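Local coordinates for protein beta-lactamase (Chitinophaga pinensis, PDB 6N36) that probably hydrolyses the amide bond of beta-lactam antibiotics, as a metallo-beta-lactamase with two zinc ions in its active site, at residues K14-D19 against H85-G90. Numbering follows the deposited sequence. Where two conformers were deposited one is given.
With ZN (zinc ion), chain B; ZN (zinc ion), chain C.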
# COMPACT_ATOMS: atom_id res chain seq x y z
N LYS A 14 1.86 17.27 -6.35
CA LYS A 14 2.51 17.12 -7.68
C LYS A 14 3.33 15.82 -7.72
O LYS A 14 3.40 15.16 -8.81
CB LYS A 14 3.34 18.36 -7.99
CG LYS A 14 4.65 18.44 -7.20
CD LYS A 14 5.52 19.68 -7.55
CE LYS A 14 5.57 20.65 -6.39
NZ LYS A 14 6.06 20.02 -5.14
N GLU A 15 3.93 15.40 -6.59
CA GLU A 15 4.79 14.18 -6.59
C GLU A 15 3.92 12.91 -6.71
O GLU A 15 4.45 11.82 -7.10
CB GLU A 15 5.64 14.16 -5.33
CG GLU A 15 6.66 15.29 -5.30
CD GLU A 15 7.70 15.18 -4.20
OE1 GLU A 15 7.54 14.31 -3.30
OE2 GLU A 15 8.70 15.95 -4.24
N TRP A 16 2.63 13.02 -6.42
CA TRP A 16 1.73 11.83 -6.53
C TRP A 16 1.55 11.43 -7.99
O TRP A 16 1.34 10.24 -8.28
CB TRP A 16 0.36 12.11 -5.90
CG TRP A 16 0.37 12.17 -4.42
CD1 TRP A 16 1.44 12.06 -3.58
CD2 TRP A 16 -0.77 12.42 -3.60
NE1 TRP A 16 1.03 12.24 -2.29
CE2 TRP A 16 -0.32 12.41 -2.26
CE3 TRP A 16 -2.12 12.67 -3.87
CZ2 TRP A 16 -1.20 12.67 -1.20
CZ3 TRP A 16 -2.99 12.89 -2.83
CH2 TRP A 16 -2.52 12.92 -1.51
N SER A 17 1.54 12.41 -8.87
CA SER A 17 1.21 12.23 -10.31
C SER A 17 2.49 12.23 -11.16
O SER A 17 2.40 11.91 -12.35
CB SER A 17 0.22 13.29 -10.74
OG SER A 17 -1.07 12.96 -10.22
N ALA A 18 3.63 12.63 -10.57
CA ALA A 18 4.92 12.78 -11.30
C ALA A 18 5.39 11.41 -11.79
O ALA A 18 5.43 10.45 -11.01
CB ALA A 18 5.98 13.42 -10.44
N ASP A 19 5.83 11.33 -13.03
CA ASP A 19 6.29 10.04 -13.59
C ASP A 19 7.59 9.64 -12.91
O ASP A 19 8.34 10.47 -12.36
CB ASP A 19 6.40 10.13 -15.11
CG ASP A 19 6.36 8.80 -15.84
OD1 ASP A 19 6.19 7.73 -15.18
OD2 ASP A 19 6.53 8.84 -17.04
N HIS A 85 -7.54 4.78 1.08
CA HIS A 85 -7.57 6.23 0.82
C HIS A 85 -7.41 6.47 -0.68
O HIS A 85 -6.77 5.67 -1.38
CB HIS A 85 -6.47 6.97 1.60
CG HIS A 85 -6.78 7.22 3.05
ND1 HIS A 85 -5.80 7.54 3.99
CD2 HIS A 85 -7.95 7.18 3.72
CE1 HIS A 85 -6.37 7.72 5.16
NE2 HIS A 85 -7.69 7.53 5.02
N TYR A 86 -7.92 7.60 -1.16
CA TYR A 86 -8.00 7.87 -2.60
C TYR A 86 -6.63 7.92 -3.30
O TYR A 86 -6.61 7.79 -4.54
CB TYR A 86 -8.81 9.14 -2.85
CG TYR A 86 -8.09 10.42 -2.54
CD1 TYR A 86 -8.10 10.95 -1.26
CD2 TYR A 86 -7.47 11.16 -3.54
CE1 TYR A 86 -7.51 12.17 -0.96
CE2 TYR A 86 -6.90 12.40 -3.27
CZ TYR A 86 -6.93 12.90 -1.98
OH TYR A 86 -6.35 14.09 -1.68
N ASP A 87 -5.55 8.20 -2.60
CA ASP A 87 -4.19 8.21 -3.20
C ASP A 87 -3.64 6.79 -3.42
O ASP A 87 -2.61 6.64 -4.10
CB ASP A 87 -3.22 9.10 -2.41
CG ASP A 87 -3.06 8.73 -0.95
OD1 ASP A 87 -4.06 8.18 -0.35
OD2 ASP A 87 -1.95 9.04 -0.38
N HIS A 88 -4.28 5.74 -2.89
CA HIS A 88 -3.85 4.34 -3.05
C HIS A 88 -4.89 3.48 -3.76
O HIS A 88 -4.52 2.35 -4.18
CB HIS A 88 -3.45 3.70 -1.72
CG HIS A 88 -2.47 4.59 -1.01
ND1 HIS A 88 -1.18 4.81 -1.49
CD2 HIS A 88 -2.64 5.40 0.06
CE1 HIS A 88 -0.61 5.73 -0.69
NE2 HIS A 88 -1.50 6.07 0.28
N VAL A 89 -6.15 3.95 -3.86
CA VAL A 89 -7.22 3.20 -4.58
C VAL A 89 -7.95 4.08 -5.59
O VAL A 89 -8.98 3.64 -6.11
CB VAL A 89 -8.21 2.53 -3.62
CG1 VAL A 89 -7.52 1.48 -2.76
CG2 VAL A 89 -9.00 3.54 -2.80
N GLY A 90 -7.43 5.26 -5.91
CA GLY A 90 -8.15 6.21 -6.78
C GLY A 90 -8.40 5.65 -8.17
O GLY A 90 -9.38 6.09 -8.80
ZN ZN B . -1.30 7.93 1.29
ZN ZN C . -3.70 7.56 3.79
O HOH W 1 -3.75 8.55 2.02
O HOH W 2 -1.35 7.56 3.28
O HOH W 3 -3.51 9.71 4.42
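W16 reaches D87 and Y86 with its indole turned away from its own carbonyl carbon, CG lying beside the backbone N (chi1 -73°). The backbone of D87 points CB toward one face of the indole; CG, between backbone N and carbonyl carbon (chi1 57°), then lets OD2 reach zinc. CB of D87 sits 3.9 Å from the centroid of the six-membered ring of W16, over one face, as a CH-pi contact. OD2 of D87 lies over that face too, 3.8 Å from CZ2 of W16. Y86 meets the rim of the same ring in an offset edge-to-face pair, with the edge of W16 toward the face of Y86 and the planes at 73°. OH of Y86 is 3.7 Å from CZ3 of W16, near the indole plane, and hydrogen-bonds to Y11 O. No hydrogen bond joins the two segments. OD2 of D87 binds the zinc of chain B at 2.1 Å, with NE2 of H88, H226 and a water. ND1 of H85 binds the zinc of chain C, with H83, H160 and three waters, one bridging both metals. W16 thus flanks the HxHxDH zinc-binding motif of the metallo-beta-lactamase fold, against its aspartate.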